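Local coordinates for protein putative isocitrate dehydrogenase, NAD-dependent (Methylococcus capsulatus, PDB 6LKY) that probably catalyses the NAD-dependent oxidative decarboxylation of isocitrate, with magnesium as the likely metal cofactor, at residues 62-67 and 256-261; 3-8 and 34-39; 301-306 and 331-336. The protein carries 1 engineered substitution. All blocks are in the same frame, centred on the assembly; numbering follows the deposited sequence.

Interaction 1 (62-67 and 256-261). With NAD (nicotinamide-adenine-dinucleotide), chain C.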
loop_
_atom_site.group_PDB
_atom_site.type_symbol
_atom_site.label_atom_id
_atom_site.label_comp_id
_atom_site.label_asym_id
_atom_site.label_seq_id
_atom_site.Cartn_x
_atom_site.Cartn_y
_atom_site.Cartn_z
ATOM N N ARG A 62 -0.948 -32.009 8.585
ATOM C CA ARG A 62 -2.000 -31.008 8.381
ATOM C C ARG A 62 -1.699 -29.706 9.120
ATOM O O ARG A 62 -2.472 -28.755 8.978
ATOM C CB ARG A 62 -3.407 -31.477 8.804
ATOM C CG ARG A 62 -3.924 -32.764 8.148
ATOM C CD ARG A 62 -3.483 -32.953 6.689
ATOM N NE ARG A 62 -4.176 -32.103 5.710
ATOM C CZ ARG A 62 -4.063 -32.240 4.388
ATOM N NH1 ARG A 62 -3.309 -33.204 3.878
ATOM N NH2 ARG A 62 -4.718 -31.431 3.566
ATOM N N ILE A 63 -0.631 -29.631 9.915
ATOM C CA ILE A 63 -0.263 -28.424 10.649
ATOM C C ILE A 63 1.222 -28.162 10.438
ATOM O O ILE A 63 2.044 -29.084 10.506
ATOM C CB ILE A 63 -0.580 -28.536 12.156
ATOM C CG1 ILE A 63 -2.019 -29.006 12.378
ATOM C CG2 ILE A 63 -0.352 -27.205 12.852
ATOM C CD1 ILE A 63 -3.061 -27.970 11.983
ATOM N N CYS A 64 1.568 -26.899 10.197
ATOM C CA CYS A 64 2.938 -26.523 9.893
ATOM C C CYS A 64 3.270 -25.205 10.576
ATOM O O CYS A 64 2.450 -24.286 10.617
ATOM C CB CYS A 64 3.167 -26.428 8.375
ATOM S SG CYS A 64 4.853 -26.000 7.893
ATOM N N PHE A 65 4.465 -25.149 11.147
ATOM C CA PHE A 65 5.033 -23.972 11.793
ATOM C C PHE A 65 6.253 -23.585 10.963
ATOM O O PHE A 65 7.218 -24.354 10.885
ATOM C CB PHE A 65 5.404 -24.309 13.233
ATOM C CG PHE A 65 5.590 -23.123 14.117
ATOM C CD1 PHE A 65 4.665 -22.093 14.132
ATOM C CD2 PHE A 65 6.681 -23.056 14.970
ATOM C CE1 PHE A 65 4.844 -21.005 14.976
ATOM C CE2 PHE A 65 6.865 -21.966 15.804
ATOM C CZ PHE A 65 5.951 -20.946 15.811
ATOM N N LYS A 66 6.211 -22.414 10.323
ATOM C CA LYS A 66 7.143 -22.097 9.242
ATOM C C LYS A 66 7.836 -20.766 9.501
ATOM O O LYS A 66 7.178 -19.730 9.620
ATOM C CB LYS A 66 6.424 -22.063 7.886
ATOM C CG LYS A 66 7.374 -21.908 6.699
ATOM C CD LYS A 66 6.668 -21.381 5.434
ATOM C CE LYS A 66 5.972 -20.053 5.672
ATOM N NZ LYS A 66 6.891 -18.884 5.859
ATOM N N GLY A 67 9.160 -20.795 9.606
ATOM C CA GLY A 67 9.938 -19.579 9.645
ATOM C C GLY A 67 9.930 -18.899 8.285
ATOM O O GLY A 67 9.449 -19.459 7.296
ATOM N N ALA A 256 -5.954 -28.084 6.247
ATOM C CA ALA A 256 -4.600 -27.875 6.729
ATOM C C ALA A 256 -4.459 -26.426 7.154
ATOM O O ALA A 256 -5.281 -25.573 6.804
ATOM C CB ALA A 256 -3.552 -28.249 5.670
ATOM N N ALA A 257 -3.401 -26.159 7.915
ATOM C CA ALA A 257 -3.137 -24.820 8.410
ATOM C C ALA A 257 -1.639 -24.660 8.602
ATOM O O ALA A 257 -0.960 -25.593 9.046
ATOM C CB ALA A 257 -3.874 -24.547 9.728
ATOM N N LEU A 258 -1.136 -23.470 8.275
ATOM C CA LEU A 258 0.287 -23.171 8.358
ATOM C C LEU A 258 0.471 -21.808 9.011
ATOM O O LEU A 258 -0.086 -20.808 8.545
ATOM C CB LEU A 258 0.921 -23.216 6.963
ATOM C CG LEU A 258 2.430 -22.946 6.833
ATOM C CD1 LEU A 258 3.003 -23.724 5.658
ATOM C CD2 LEU A 258 2.723 -21.449 6.680
ATOM N N PHE A 259 1.273 -21.752 10.069
ATOM C CA PHE A 259 1.377 -20.548 10.880
ATOM C C PHE A 259 2.768 -19.946 10.738
ATOM O O PHE A 259 3.757 -20.681 10.660
ATOM C CB PHE A 259 1.017 -20.867 12.339
ATOM C CG PHE A 259 -0.363 -21.426 12.471
ATOM C CD1 PHE A 259 -0.597 -22.775 12.263
ATOM C CD2 PHE A 259 -1.439 -20.588 12.705
ATOM C CE1 PHE A 259 -1.875 -23.285 12.334
ATOM C CE2 PHE A 259 -2.724 -21.090 12.776
ATOM C CZ PHE A 259 -2.947 -22.433 12.583
ATOM N N GLU A 260 2.843 -18.611 10.659
ATOM C CA GLU A 260 4.130 -17.993 10.365
ATOM C C GLU A 260 4.147 -16.549 10.846
ATOM O O GLU A 260 3.106 -15.937 11.077
ATOM C CB GLU A 260 4.420 -18.025 8.857
ATOM C CG GLU A 260 3.371 -17.232 8.051
ATOM C CD GLU A 260 3.644 -17.205 6.538
ATOM O OE1 GLU A 260 4.820 -17.337 6.130
ATOM O OE2 GLU A 260 2.676 -17.044 5.757
ATOM N N ALA A 261 5.356 -16.003 10.969
ATOM C CA ALA A 261 5.472 -14.556 11.075
ATOM C C ALA A 261 5.114 -13.898 9.737
ATOM O O ALA A 261 5.189 -14.507 8.664
ATOM C CB ALA A 261 6.883 -14.148 11.517
HETATM P PA NAD C . 11.968 -8.362 5.639
HETATM O O1A NAD C . 12.855 -9.583 5.635
HETATM O O2A NAD C . 10.696 -8.625 6.386
HETATM O O5B NAD C . 12.786 -7.121 6.234
HETATM C C5B NAD C . 12.165 -5.838 6.244
HETATM C C4B NAD C . 12.748 -5.022 7.380
HETATM O O4B NAD C . 12.151 -5.511 8.598
HETATM C C3B NAD C . 14.254 -5.237 7.457
HETATM O O3B NAD C . 14.920 -4.019 7.753
HETATM C C2B NAD C . 14.405 -6.228 8.601
HETATM O O2B NAD C . 15.654 -6.130 9.304
HETATM C C1B NAD C . 13.187 -5.956 9.472
HETATM N N9A NAD C . 12.909 -7.240 10.099
HETATM C C8A NAD C . 11.783 -8.059 9.614
HETATM N N7A NAD C . 11.790 -9.084 10.676
HETATM C C5A NAD C . 11.791 -8.288 11.898
HETATM C C6A NAD C . 12.460 -9.033 13.040
HETATM N N6A NAD C . 11.560 -10.101 13.503
HETATM N N1A NAD C . 12.674 -8.066 14.128
HETATM C C2A NAD C . 13.589 -6.959 13.786
HETATM N N3A NAD C . 13.893 -6.930 12.353
HETATM C C4A NAD C . 12.688 -7.126 11.550
HETATM O O3 NAD C . 11.534 -7.963 4.146
HETATM P PN NAD C . 12.493 -7.875 2.873
HETATM O O1N NAD C . 13.884 -7.427 3.188
HETATM O O2N NAD C . 11.789 -6.936 1.906
HETATM O O5D NAD C . 12.558 -9.356 2.250
HETATM C C5D NAD C . 13.587 -10.272 2.658
HETATM C C4D NAD C . 13.239 -11.672 2.168
HETATM O O4D NAD C . 12.166 -12.245 2.936
HETATM C C3D NAD C . 12.797 -11.653 0.704
HETATM O O3D NAD C . 13.487 -12.703 0.033
HETATM C C2D NAD C . 11.311 -11.954 0.783
HETATM O O2D NAD C . 10.803 -12.673 -0.339
HETATM C C1D NAD C . 11.201 -12.816 2.033
HETATM N N1N NAD C . 9.787 -12.815 2.486
HETATM C C2N NAD C . 9.464 -13.892 3.412
HETATM C C3N NAD C . 7.962 -13.858 3.581
HETATM C C7N NAD C . 7.379 -15.159 4.141
HETATM O O7N NAD C . 6.297 -14.922 5.032
HETATM N N7N NAD C . 8.418 -16.004 4.724
HETATM C C4N NAD C . 7.452 -12.601 4.268
HETATM C C5N NAD C . 8.052 -11.340 3.677
HETATM C C6N NAD C . 9.383 -11.462 2.929
HETATM O O HOH W 1 7.744 -17.136 9.951
#
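Lys-66 and Glu-260 form a salt bridge, with NZ 2.6 Å from OE1. The two side chains lie side by side and point the same way. NZ meets OE1 on its anti side, 30° out of the carboxylate plane. Chi3 (57°) and chi4 (71°) of the lysine fold CE and then NZ out of an extended chain. NZ also donates to Gly-67 O at 3.0 Å and to Asn-81 OD1. Arg-85 and Asn-251 hold Glu-260 OE2. Strands 63-66 and 257-261 are parallel neighbours in the large mixed sheet of the isocitrate and isopropylmalate dehydrogenase fold. Four backbone hydrogen bonds join them, including Phe-259 N to Cys-64 O at 2.8 Å. Beyond them a water bridges Lys-66 O and Ala-261 N. The ionic pair lies at the NAD pocket: Lys-66 NZ is 3.5 Å from NAD N7N, a plain nearness. An alanine in place of Lys-66 would probably leave Glu-260 OE1 without its charged mate beside the NAD amide. Apolar contacts lie on both faces of the strand pair. On the Lys-66 face, Leu-258 CD1 packs on Cys-64 SG at 3.7 Å, and CD2 touches Lys-66 CE. On the other, Ile-63 CG2 meets the edge of the Phe-259 ring, 4.2 Å from CE1.

Interaction 2 (3-8 and 34-39)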
loop_
_atom_site.group_PDB
_atom_site.type_symbol
_atom_site.label_atom_id
_atom_site.label_comp_id
_atom_site.label_asym_id
_atom_site.label_seq_id
_atom_site.Cartn_x
_atom_site.Cartn_y
_atom_site.Cartn_z
ATOM N N LYS A 3 1.510 -33.726 16.351
ATOM C CA LYS A 3 2.637 -33.833 15.435
ATOM C C LYS A 3 2.559 -32.708 14.401
ATOM O O LYS A 3 1.597 -32.639 13.625
ATOM C CB LYS A 3 2.656 -35.195 14.744
ATOM C CG LYS A 3 3.899 -35.402 13.901
ATOM C CD LYS A 3 3.991 -36.820 13.368
ATOM C CE LYS A 3 5.303 -37.017 12.651
ATOM N NZ LYS A 3 5.347 -38.321 11.942
ATOM N N ILE A 4 3.595 -31.866 14.355
ATOM C CA ILE A 4 3.568 -30.604 13.620
ATOM C C ILE A 4 4.819 -30.484 12.760
ATOM O O ILE A 4 5.940 -30.614 13.270
ATOM C CB ILE A 4 3.480 -29.412 14.585
ATOM C CG1 ILE A 4 2.119 -29.398 15.280
ATOM C CG2 ILE A 4 3.802 -28.095 13.858
ATOM C CD1 ILE A 4 1.986 -28.323 16.304
ATOM N N THR A 5 4.634 -30.206 11.462
ATOM C CA THR A 5 5.786 -29.989 10.590
ATOM C C THR A 5 6.452 -28.667 10.948
ATOM O O THR A 5 5.769 -27.664 11.161
ATOM C CB THR A 5 5.363 -29.998 9.120
ATOM O OG1 THR A 5 4.815 -31.279 8.784
ATOM C CG2 THR A 5 6.558 -29.699 8.204
ATOM N N LEU A 6 7.781 -28.677 11.065
ATOM C CA LEU A 6 8.544 -27.529 11.545
ATOM C C LEU A 6 9.580 -27.142 10.500
ATOM O O LEU A 6 10.428 -27.964 10.128
ATOM C CB LEU A 6 9.226 -27.849 12.878
ATOM C CG LEU A 6 10.095 -26.762 13.512
ATOM C CD1 LEU A 6 9.218 -25.600 13.954
ATOM C CD2 LEU A 6 10.901 -27.314 14.700
ATOM N N ILE A 7 9.530 -25.897 10.049
ATOM C CA ILE A 7 10.428 -25.401 9.014
ATOM C C ILE A 7 11.191 -24.206 9.571
ATOM O O ILE A 7 10.647 -23.111 9.700
ATOM C CB ILE A 7 9.661 -25.018 7.736
ATOM C CG1 ILE A 7 8.885 -26.228 7.191
ATOM C CG2 ILE A 7 10.630 -24.416 6.722
ATOM C CD1 ILE A 7 8.000 -25.918 5.974
ATOM N N PRO A 8 12.465 -24.389 9.922
ATOM C CA PRO A 8 13.227 -23.271 10.516
ATOM C C PRO A 8 13.393 -22.075 9.592
ATOM O O PRO A 8 13.430 -20.935 10.070
ATOM C CB PRO A 8 14.580 -23.921 10.845
ATOM C CG PRO A 8 14.259 -25.404 10.953
ATOM C CD PRO A 8 13.246 -25.635 9.888
ATOM N N ASP A 34 8.165 -32.325 13.584
ATOM C CA ASP A 34 8.632 -33.018 12.385
ATOM C C ASP A 34 9.423 -32.003 11.556
ATOM O O ASP A 34 8.860 -31.280 10.732
ATOM C CB ASP A 34 7.443 -33.586 11.628
ATOM C CG ASP A 34 7.846 -34.439 10.454
ATOM O OD1 ASP A 34 9.062 -34.538 10.170
ATOM O OD2 ASP A 34 6.933 -35.003 9.814
ATOM N N THR A 35 10.731 -31.942 11.795
ATOM C CA THR A 35 11.568 -30.912 11.196
ATOM C C THR A 35 11.812 -31.193 9.717
ATOM O O THR A 35 12.255 -32.286 9.343
ATOM C CB THR A 35 12.895 -30.814 11.944
ATOM O OG1 THR A 35 12.636 -30.369 13.277
ATOM C CG2 THR A 35 13.830 -29.812 11.264
ATOM N N GLN A 36 11.529 -30.191 8.881
ATOM C CA GLN A 36 11.689 -30.277 7.435
ATOM C C GLN A 36 12.339 -28.995 6.931
ATOM O O GLN A 36 12.338 -27.971 7.616
ATOM C CB GLN A 36 10.341 -30.496 6.739
ATOM C CG GLN A 36 9.598 -31.705 7.201
ATOM C CD GLN A 36 10.233 -32.982 6.711
ATOM O OE1 GLN A 36 11.060 -32.966 5.798
ATOM N NE2 GLN A 36 9.847 -34.103 7.316
ATOM N N SER A 37 12.861 -29.040 5.710
ATOM C CA SER A 37 13.621 -27.934 5.137
ATOM C C SER A 37 12.882 -27.313 3.950
ATOM O O SER A 37 12.260 -28.026 3.156
ATOM C CB SER A 37 15.001 -28.426 4.701
ATOM O OG SER A 37 15.765 -27.404 4.107
ATOM N N ALA A 38 13.001 -25.992 3.797
ATOM C CA ALA A 38 12.372 -25.292 2.678
ATOM C C ALA A 38 13.119 -23.993 2.426
ATOM O O ALA A 38 13.880 -23.520 3.274
ATOM C CB ALA A 38 10.883 -25.012 2.954
ATOM N N GLY A 39 12.879 -23.408 1.246
ATOM C CA GLY A 39 13.473 -22.124 0.914
ATOM C C GLY A 39 14.953 -22.251 0.587
ATOM O O GLY A 39 15.429 -23.296 0.137
#
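Asp-34 pairs with Thr-5 where strand 31-35 runs parallel to strand 2-7. With helix 13-26 between them, the strands form a right-handed beta-alpha-beta unit at one edge of the main sheet. Asp-34 has the most surface buried here. Its backbone is gripped twice: N donates to Ile-4 O at 2.8 Å in a nearly straight bond (171°), and O accepts from Leu-6 N. That second donor stands above the carbonyl plane, 51° out of it. The carboxylate has several neighbours. OD2 accepts from Ser-57 of helix 52-61. Lys-3 NZ is 4.2 Å from OD2, beyond salt-bridge range, although the charges are opposite. Gln-36 continues the pairing, with N hydrogen-bonded to Leu-6 O at 2.8 Å. The bend at chi2 (-72°) takes its CD out of an extended path. NE2 donates to Asp-34 OD1 at 3.0 Å, from above the carboxylate plane, so two side chains of 34-39 are linked to each other. Thr-5 CG2 packs on Gln-36 CG, and Thr-5 OG1 is hydrogen-bonded to Ser-57 and Asn-61. Ile-7 is the third main contributor. Its CA-H points at Gln-36 O, and its CG2 methyl touches Ala-38 CB at 3.8 Å.

Interaction 3 (301-306 and 331-336)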
loop_
_atom_site.group_PDB
_atom_site.type_symbol
_atom_site.label_atom_id
_atom_site.label_comp_id
_atom_site.label_asym_id
_atom_site.label_seq_id
_atom_site.Cartn_x
_atom_site.Cartn_y
_atom_site.Cartn_z
ATOM N N GLU A 301 0.287 -15.229 24.792
ATOM C CA GLU A 301 0.036 -13.836 24.419
ATOM C C GLU A 301 0.184 -12.903 25.618
ATOM O O GLU A 301 0.777 -11.815 25.501
ATOM C CB GLU A 301 -1.348 -13.704 23.786
ATOM C CG GLU A 301 -1.697 -12.286 23.377
ATOM C CD GLU A 301 -2.922 -12.209 22.482
ATOM O OE1 GLU A 301 -3.506 -13.272 22.169
ATOM O OE2 GLU A 301 -3.298 -11.082 22.092
ATOM N N ARG A 302 -0.352 -13.314 26.774
ATOM C CA ARG A 302 -0.203 -12.541 28.004
ATOM C C ARG A 302 1.266 -12.346 28.361
ATOM O O ARG A 302 1.682 -11.242 28.735
ATOM C CB ARG A 302 -0.950 -13.242 29.144
ATOM C CG ARG A 302 -1.084 -12.419 30.418
ATOM C CD ARG A 302 -1.976 -13.092 31.457
ATOM N NE ARG A 302 -3.071 -13.865 30.867
ATOM C CZ ARG A 302 -3.300 -15.152 31.124
ATOM N NH1 ARG A 302 -2.511 -15.816 31.959
ATOM N NH2 ARG A 302 -4.320 -15.775 30.546
ATOM N N ALA A 303 2.065 -13.409 28.254
ATOM C CA ALA A 303 3.486 -13.313 28.578
ATOM C C ALA A 303 4.205 -12.334 27.651
ATOM O O ALA A 303 5.032 -11.521 28.100
ATOM C CB ALA A 303 4.124 -14.701 28.514
ATOM N N VAL A 304 3.921 -12.413 26.344
ATOM C CA VAL A 304 4.525 -11.474 25.398
ATOM C C VAL A 304 4.156 -10.039 25.757
ATOM O O VAL A 304 5.006 -9.133 25.778
ATOM C CB VAL A 304 4.096 -11.805 23.958
ATOM C CG1 VAL A 304 4.500 -10.661 23.021
ATOM C CG2 VAL A 304 4.682 -13.131 23.510
ATOM N N ARG A 305 2.869 -9.803 26.006
ATOM C CA ARG A 305 2.431 -8.449 26.324
ATOM C C ARG A 305 3.089 -7.936 27.600
ATOM O O ARG A 305 3.520 -6.779 27.659
ATOM C CB ARG A 305 0.908 -8.418 26.420
ATOM C CG ARG A 305 0.268 -8.571 25.056
ATOM C CD ARG A 305 -1.238 -8.673 25.104
ATOM N NE ARG A 305 -1.789 -8.714 23.754
ATOM C CZ ARG A 305 -1.950 -7.652 22.968
ATOM N NH1 ARG A 305 -1.644 -6.434 23.402
ATOM N NH2 ARG A 305 -2.446 -7.808 21.748
ATOM N N GLU A 306 3.202 -8.786 28.628
ATOM C CA GLU A 306 3.854 -8.367 29.863
ATOM C C GLU A 306 5.312 -7.996 29.614
ATOM O O GLU A 306 5.797 -6.976 30.122
ATOM C CB GLU A 306 3.751 -9.472 30.917
ATOM C CG GLU A 306 2.374 -9.568 31.586
ATOM C CD GLU A 306 2.123 -10.918 32.245
ATOM O OE1 GLU A 306 3.037 -11.773 32.228
ATOM O OE2 GLU A 306 1.002 -11.130 32.767
ATOM N N GLU A 331 13.837 -15.741 26.668
ATOM C CA GLU A 331 13.874 -16.247 28.046
ATOM C C GLU A 331 12.928 -15.479 28.935
ATOM O O GLU A 331 12.221 -16.091 29.735
ATOM C CB GLU A 331 15.281 -16.213 28.639
ATOM C CG GLU A 331 15.898 -17.596 28.880
ATOM C CD GLU A 331 14.995 -18.446 29.813
ATOM O OE1 GLU A 331 14.634 -19.583 29.402
ATOM O OE2 GLU A 331 14.488 -17.958 30.910
ATOM N N ALA A 332 12.861 -14.148 28.766
ATOM C CA ALA A 332 11.887 -13.338 29.506
ATOM C C ALA A 332 10.461 -13.812 29.255
ATOM O O ALA A 332 9.659 -13.973 30.194
ATOM C CB ALA A 332 12.022 -11.856 29.138
ATOM N N ILE A 333 10.144 -14.095 27.992
ATOM C CA ILE A 333 8.804 -14.560 27.683
ATOM C C ILE A 333 8.566 -15.941 28.284
ATOM O O ILE A 333 7.469 -16.221 28.762
ATOM C CB ILE A 333 8.546 -14.530 26.161
ATOM C CG1 ILE A 333 8.583 -13.090 25.642
ATOM C CG2 ILE A 333 7.156 -15.109 25.830
ATOM C CD1 ILE A 333 8.737 -12.984 24.130
ATOM N N VAL A 334 9.565 -16.831 28.241
ATOM C CA VAL A 334 9.415 -18.165 28.831
ATOM C C VAL A 334 9.117 -18.052 30.321
ATOM O O VAL A 334 8.165 -18.660 30.846
ATOM C CB VAL A 334 10.686 -19.001 28.566
ATOM C CG1 VAL A 334 10.778 -20.185 29.521
ATOM C CG2 VAL A 334 10.740 -19.478 27.107
ATOM N N GLU A 335 9.876 -17.198 31.003
ATOM C CA GLU A 335 9.693 -17.016 32.434
ATOM C C GLU A 335 8.296 -16.487 32.747
ATOM O O GLU A 335 7.670 -16.919 33.726
ATOM C CB GLU A 335 10.769 -16.066 32.964
ATOM C CG GLU A 335 12.184 -16.682 33.009
ATOM C CD GLU A 335 13.295 -15.647 33.141
ATOM O OE1 GLU A 335 14.483 -16.030 33.007
ATOM O OE2 GLU A 335 12.981 -14.457 33.371
ATOM N N ARG A 336 7.789 -15.546 31.924
ATOM C CA ARG A 336 6.437 -15.005 32.127
ATOM C C ARG A 336 5.345 -16.009 31.782
ATOM O O ARG A 336 4.341 -16.107 32.500
ATOM C CB ARG A 336 6.240 -13.743 31.294
ATOM C CG ARG A 336 7.111 -12.604 31.698
ATOM C CD ARG A 336 6.405 -11.701 32.678
ATOM N NE ARG A 336 6.595 -12.132 34.058
ATOM C CZ ARG A 336 5.844 -11.734 35.079
ATOM N NH1 ARG A 336 4.835 -10.896 34.882
ATOM N NH2 ARG A 336 6.108 -12.174 36.304
#
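Glu-306 and Arg-336 make the one salt bridge between these helical segments. NH1 lies 3.3 Å from OE1, and the hydrogen bond is weak, bent to 124° at the hydrogen. The side chains cross at about a right angle, and the carboxylate and guanidinium planes are 52° apart. The arginine chain bends at chi2, which sets CD, and CD comes within 3.4 Å of Glu-306 OE1. The carboxylate oxygen therefore meets aliphatic carbon as well as the charged end.

A second ionic pair lies within 301-306. Arg-305 NE donates to Glu-301 OE2 at 3.3 Å, on the anti lone pair and in the guanidinium plane. NH2 adds a weak bond to the same oxygen. NH1 donates to Ser-99 O, and Phe-100 gives the guanidinium a cation-pi partner. The backbone donors of Arg-305, Glu-306, Glu-335 and Arg-336 are met by carbonyls four residues earlier, as in any alpha-helix.

The helix axes come within 8.3 Å at 127°. Ala-303 is the near point: its CB touches Arg-336 CB at 3.6 Å and also faces Ile-333 O. Val-304 CG2 meets Ile-333 CG2 at 3.9 Å, and Ile-281 of helix 278-290 touches both residues. Close packing between the helices thus rests on alkyl groups: Ala-303, Val-304, Ile-333 and the CB of Arg-336. The weak, bent ionic pair at the more exposed side probably adds little directional hold.

Overall arrangement
Interactions 1 and 2 belong to the same sheet and touch, their centres about 9 Å apart. Strand 2-7 lies between strands 31-35 and 63-66, so it takes part in 3-8 with 34-39 and also flanks 62-67. Interaction 1 is mostly buried, well inside the sheet and beside the NAD site. Its charges are tightly bonded. Interaction 2 is partly buried at the sheet edge, with an aspartate held by uncharged partners. Interaction 3 lies about 22 Å from interaction 1 between centres and shares no strand. It joins two helices through an apolar core and a weak surface ion pair. Helix 278-290 touches both interactions 1 and 3.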